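Long-range contacts in macromomycin (Streptomyces macromomyceticus, PDB 2MCM), which binds non-covalently the cytotoxic, DNA-cleaving chromophore of auromomycin, serving as the apoprotein of the antibiotic: residues V4-A9 with Q107-A112; G28-V33 with D53-A58. One frame throughout, in Å; residues are numbered along the deposited sequence. Where two conformers were deposited one is given.

Contact 1 (V4-A9 with Q107-A112); sequences VTVTPA and QAITFA
Q107 reaches across to V6 with its carboxamide and serves an edge strand there much as a neighbouring strand's backbone would. The N of V6 donates to OE1 of Q107 (2.9 Å, 151° at the hydrogen), lying above the carboxamide plane. V6 O is satisfied less directly: a water donates to it at 2.9 Å and receives a longer bond, 3.3 Å, from NE2 of Q107. Both ends of the carboxamide are thus engaged. The reach comes from an extended side chain, with CG anti to the backbone N (chi1 175°), and is needed because the axes of strands 4-7 and 107-109 pass 7.7 Å apart, running nearly parallel. CB of Q107 meets V6 CG2, and NE2 lies 3.4 Å from A9 CB.

Past the cis peptide before P8 the two segments close in. A9 O accepts the N-H of T110 at 3.0 Å, in the carbonyl plane, and also takes a CA-H...O contact from I109 CA at 3.2 Å. I109 CG2 touches both V6 CG1 and A9 CB.

The contact joins the outer strands of two facing layers in this immunoglobulin-like fold. Strand 3-7 pairs with strand 16-23 through T5 to S21 and T7 to T19, while strand 104-109 pairs with strand 93-98 through Q107 to A95 and I109 to C93.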
loop_
_atom_site.group_PDB
_atom_site.type_symbol
_atom_site.label_atom_id
_atom_site.label_comp_id
_atom_site.label_asym_id
_atom_site.label_seq_id
_atom_site.Cartn_x
_atom_site.Cartn_y
_atom_site.Cartn_z
ATOM N N VAL A 4 -7.581 -6.062 -5.802
ATOM C CA VAL A 4 -7.655 -5.389 -4.459
ATOM C C VAL A 4 -8.746 -4.308 -4.555
ATOM O O VAL A 4 -8.965 -3.709 -5.628
ATOM C CB VAL A 4 -6.298 -4.724 -4.140
ATOM C CG1 VAL A 4 -6.121 -3.432 -4.923
ATOM C CG2 VAL A 4 -6.173 -4.464 -2.633
ATOM N N THR A 5 -9.358 -4.049 -3.441
ATOM C CA THR A 5 -10.335 -2.974 -3.294
ATOM C C THR A 5 -9.908 -2.229 -1.995
ATOM O O THR A 5 -9.500 -2.921 -1.063
ATOM C CB THR A 5 -11.761 -3.631 -3.103
ATOM O OG1 THR A 5 -12.622 -2.431 -3.340
ATOM C CG2 THR A 5 -12.031 -4.257 -1.782
ATOM N N VAL A 6 -9.891 -0.943 -2.045
ATOM C CA VAL A 6 -9.553 -0.098 -0.844
ATOM C C VAL A 6 -10.809 0.710 -0.530
ATOM O O VAL A 6 -11.309 1.395 -1.435
ATOM C CB VAL A 6 -8.380 0.767 -1.152
ATOM C CG1 VAL A 6 -8.032 1.729 0.025
ATOM C CG2 VAL A 6 -7.112 0.017 -1.549
ATOM N N THR A 7 -11.271 0.584 0.728
ATOM C CA THR A 7 -12.507 1.320 1.075
ATOM C C THR A 7 -12.376 2.090 2.378
ATOM O O THR A 7 -11.974 1.453 3.349
ATOM C CB THR A 7 -13.626 0.208 1.362
ATOM O OG1 THR A 7 -13.730 -0.615 0.174
ATOM C CG2 THR A 7 -14.947 0.897 1.706
ATOM N N PRO A 8 -12.641 3.366 2.396
ATOM C CA PRO A 8 -12.999 4.191 1.244
ATOM C C PRO A 8 -11.679 4.484 0.488
ATOM O O PRO A 8 -10.578 4.209 1.024
ATOM C CB PRO A 8 -13.511 5.514 1.833
ATOM C CG PRO A 8 -13.122 5.521 3.268
ATOM C CD PRO A 8 -12.563 4.151 3.662
ATOM N N ALA A 9 -11.785 5.016 -0.729
ATOM C CA ALA A 9 -10.525 5.324 -1.469
ATOM C C ALA A 9 -10.437 6.770 -1.896
ATOM O O ALA A 9 -9.373 7.179 -2.416
ATOM C CB ALA A 9 -10.481 4.451 -2.750
ATOM N N GLN A 107 -4.482 0.235 -5.538
ATOM C CA GLN A 107 -5.549 1.126 -5.967
ATOM C C GLN A 107 -5.192 2.566 -5.708
ATOM O O GLN A 107 -4.757 2.872 -4.512
ATOM C CB GLN A 107 -6.869 0.762 -5.316
ATOM C CG GLN A 107 -7.995 1.744 -5.648
ATOM C CD GLN A 107 -9.316 1.253 -5.134
ATOM O OE1 GLN A 107 -9.592 0.149 -4.697
ATOM N NE2 GLN A 107 -10.329 2.112 -5.258
ATOM N N ALA A 108 -5.231 3.510 -6.589
ATOM C CA ALA A 108 -4.903 4.932 -6.380
ATOM C C ALA A 108 -5.982 5.494 -5.376
ATOM O O ALA A 108 -7.130 5.078 -5.405
ATOM C CB ALA A 108 -5.067 5.589 -7.771
ATOM N N ILE A 109 -5.424 6.350 -4.487
ATOM C CA ILE A 109 -6.393 6.924 -3.479
ATOM C C ILE A 109 -6.218 8.431 -3.592
ATOM O O ILE A 109 -5.214 8.970 -4.081
ATOM C CB ILE A 109 -6.022 6.376 -2.057
ATOM C CG1 ILE A 109 -4.571 6.802 -1.780
ATOM C CG2 ILE A 109 -6.337 4.889 -1.924
ATOM C CD1 ILE A 109 -4.167 6.435 -0.271
ATOM N N THR A 110 -7.236 9.161 -3.064
ATOM C CA THR A 110 -7.140 10.608 -3.090
ATOM C C THR A 110 -7.585 11.158 -1.704
ATOM O O THR A 110 -8.418 10.542 -1.071
ATOM C CB THR A 110 -8.047 11.278 -4.170
ATOM O OG1 THR A 110 -9.417 11.078 -3.800
ATOM C CG2 THR A 110 -7.825 10.671 -5.594
ATOM N N PHE A 111 -7.012 12.286 -1.404
ATOM C CA PHE A 111 -7.312 12.960 -0.110
ATOM C C PHE A 111 -8.093 14.241 -0.375
ATOM O O PHE A 111 -7.854 14.978 -1.336
ATOM C CB PHE A 111 -5.970 13.349 0.541
ATOM C CG PHE A 111 -5.229 12.110 1.013
ATOM C CD1 PHE A 111 -4.393 11.431 0.151
ATOM C CD2 PHE A 111 -5.426 11.609 2.277
ATOM C CE1 PHE A 111 -3.747 10.255 0.589
ATOM C CE2 PHE A 111 -4.777 10.455 2.759
ATOM C CZ PHE A 111 -3.909 9.794 1.903
ATOM N N ALA A 112 -8.932 14.470 0.614
ATOM C CA ALA A 112 -9.777 15.712 0.589
ATOM C C ALA A 112 -8.927 16.943 0.758
ATOM O O ALA A 112 -9.402 17.934 0.096
ATOM C CB ALA A 112 -10.814 15.523 1.691
ATOM O OXT ALA A 112 -7.897 16.971 1.450
HETATM O O HOH W 1 -13.143 1.921 -3.585
#

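Contact 2 (G28-V33 with D53-A58); sequences GTVYHV and DVTADA
Y31 O is held by two groups of the opposite strand: V54 N donates to it at 3.0 Å, nearly in line with the carbonyl, and D53 CA adds a CA-H...O contact at 3.4 Å. T29 O is treated alike, taking the N-H of A56 and a CA-H...O contact from T55. Y31 N returns a nearly straight bond to V54 O, which makes Y31 and V54 a hydrogen-bonded antiparallel pair. V30 with T55 and H32 with D53 are the non-hydrogen-bonded pairs around it.

Strands 30-40 and 52-55 belong to the larger sheet of the neocarzinostatin fold, and their two faces differ. On one, H32 and D53 lie side by side, and ND1 donates to OD1 in the imidazole plane. ND1 of H32 lies 2.5 Å from OD1 of D53, so short that the exact length is doubtful; OD1 is met from above the carboxylate plane, the two groups being turned 50° apart. NE2 is hydrogen-bonded to D100 OD1, so both ring nitrogens face carboxylates, which would probably favour a doubly protonated imidazole. Beside them V30 sets CG1, anti to its backbone N (chi1 176°), against D53 CB and CG2 3.7 Å from T55 OG1.

The other face carries Y31 and V54. CE1 of Y31 approaches A56 CB at 3.8 Å, and I62 of strand 62-68 touches both Y31 and V54; the phenol OH bonds E103 and T26 N. Beyond the strand pair, G28, at a phi of 84°, donates its N-H to A56 O, and its C lies 3.6 Å from T55 CG2.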
loop_
_atom_site.group_PDB
_atom_site.type_symbol
_atom_site.label_atom_id
_atom_site.label_comp_id
_atom_site.label_asym_id
_atom_site.label_seq_id
_atom_site.Cartn_x
_atom_site.Cartn_y
_atom_site.Cartn_z
ATOM N N GLY A 28 -0.781 -18.848 1.992
ATOM C CA GLY A 28 0.482 -18.999 2.678
ATOM C C GLY A 28 1.550 -18.043 2.317
ATOM O O GLY A 28 2.641 -18.085 2.957
ATOM N N THR A 29 1.402 -17.191 1.312
ATOM C CA THR A 29 2.433 -16.222 0.969
ATOM C C THR A 29 2.192 -14.934 1.828
ATOM O O THR A 29 1.038 -14.614 2.031
ATOM C CB THR A 29 2.279 -15.846 -0.567
ATOM O OG1 THR A 29 2.590 -17.096 -1.242
ATOM C CG2 THR A 29 3.219 -14.720 -0.956
ATOM N N VAL A 30 3.295 -14.340 2.189
ATOM C CA VAL A 30 3.261 -13.099 2.952
ATOM C C VAL A 30 3.190 -11.940 1.973
ATOM O O VAL A 30 4.057 -11.874 1.070
ATOM C CB VAL A 30 4.542 -12.957 3.831
ATOM C CG1 VAL A 30 4.505 -11.595 4.548
ATOM C CG2 VAL A 30 4.672 -14.118 4.815
ATOM N N TYR A 31 2.214 -11.053 2.131
ATOM C CA TYR A 31 2.100 -9.843 1.335
ATOM C C TYR A 31 2.367 -8.617 2.194
ATOM O O TYR A 31 1.898 -8.576 3.384
ATOM C CB TYR A 31 0.684 -9.764 0.721
ATOM C CG TYR A 31 0.469 -10.875 -0.299
ATOM C CD1 TYR A 31 0.066 -12.132 0.067
ATOM C CD2 TYR A 31 0.797 -10.602 -1.646
ATOM C CE1 TYR A 31 -0.108 -13.208 -0.845
ATOM C CE2 TYR A 31 0.575 -11.617 -2.585
ATOM C CZ TYR A 31 0.192 -12.854 -2.182
ATOM O OH TYR A 31 0.018 -13.916 -3.073
ATOM N N HIS A 32 3.105 -7.668 1.740
ATOM C CA HIS A 32 3.417 -6.404 2.394
ATOM C C HIS A 32 2.350 -5.413 1.985
ATOM O O HIS A 32 2.203 -5.096 0.796
ATOM C CB HIS A 32 4.803 -5.857 1.947
ATOM C CG HIS A 32 5.848 -6.939 2.032
ATOM N ND1 HIS A 32 6.182 -7.545 3.226
ATOM C CD2 HIS A 32 6.578 -7.546 1.074
ATOM C CE1 HIS A 32 7.104 -8.517 2.968
ATOM N NE2 HIS A 32 7.397 -8.490 1.661
ATOM N N VAL A 33 1.564 -4.917 2.921
ATOM C CA VAL A 33 0.461 -3.948 2.711
ATOM C C VAL A 33 0.940 -2.575 2.955
ATOM O O VAL A 33 1.657 -2.323 4.032
ATOM C CB VAL A 33 -0.691 -4.327 3.678
ATOM C CG1 VAL A 33 -1.847 -3.336 3.464
ATOM C CG2 VAL A 33 -1.183 -5.747 3.466
ATOM N N ASP A 53 2.554 -6.677 7.439
ATOM C CA ASP A 53 2.636 -7.952 6.667
ATOM C C ASP A 53 1.481 -8.814 7.008
ATOM O O ASP A 53 1.199 -9.014 8.246
ATOM C CB ASP A 53 3.941 -8.739 6.973
ATOM C CG ASP A 53 5.131 -8.178 6.265
ATOM O OD1 ASP A 53 5.062 -7.260 5.469
ATOM O OD2 ASP A 53 6.249 -8.696 6.541
ATOM N N VAL A 54 0.784 -9.442 6.055
ATOM C CA VAL A 54 -0.288 -10.345 6.299
ATOM C C VAL A 54 -0.122 -11.596 5.423
ATOM O O VAL A 54 0.319 -11.362 4.264
ATOM C CB VAL A 54 -1.679 -9.700 6.048
ATOM C CG1 VAL A 54 -2.823 -10.614 6.434
ATOM C CG2 VAL A 54 -1.766 -8.384 6.831
ATOM N N THR A 55 -0.320 -12.745 5.917
ATOM C CA THR A 55 -0.243 -14.001 5.105
ATOM C C THR A 55 -1.583 -14.291 4.569
ATOM O O THR A 55 -2.676 -14.310 5.197
ATOM C CB THR A 55 0.236 -15.145 6.094
ATOM O OG1 THR A 55 1.486 -14.740 6.618
ATOM C CG2 THR A 55 0.352 -16.480 5.312
ATOM N N ALA A 56 -1.692 -14.559 3.242
ATOM C CA ALA A 56 -2.988 -14.866 2.639
ATOM C C ALA A 56 -3.481 -16.221 3.203
ATOM O O ALA A 56 -2.673 -17.146 3.421
ATOM C CB ALA A 56 -2.824 -14.993 1.130
ATOM N N ASP A 57 -4.772 -16.299 3.334
ATOM C CA ASP A 57 -5.403 -17.511 3.918
ATOM C C ASP A 57 -5.669 -18.570 2.864
ATOM O O ASP A 57 -5.315 -18.396 1.687
ATOM C CB ASP A 57 -6.643 -17.033 4.690
ATOM C CG ASP A 57 -7.751 -16.572 3.833
ATOM O OD1 ASP A 57 -7.885 -16.772 2.581
ATOM O OD2 ASP A 57 -8.659 -15.885 4.471
ATOM N N ALA A 58 -6.278 -19.692 3.271
ATOM C CA ALA A 58 -6.555 -20.815 2.360
ATOM C C ALA A 58 -7.441 -20.432 1.217
ATOM O O ALA A 58 -7.343 -21.182 0.165
ATOM C CB ALA A 58 -7.064 -22.045 3.107
#

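Contacts 1 and 2 do not touch: their centres lie about 20 Å apart and their nearest atoms about 8 Å. They nevertheless reach the same sheet, in which strand 93-98 pairs with strand 30-40 of contact 2 and with strand 104-109 of contact 1. L97 of that strand touches V4 of contact 1 and both Y31 and V33 of contact 2. The three-stranded sheet meets both as well, strand 3-7 in contact 1 and strand 62-68 against contact 2. A diol probably from the crystallisation liquor is hydrogen-bonded to H32 O. As in relatives, the chromophore probably sits in the cleft between the barrel and the smaller ribbon subdomain.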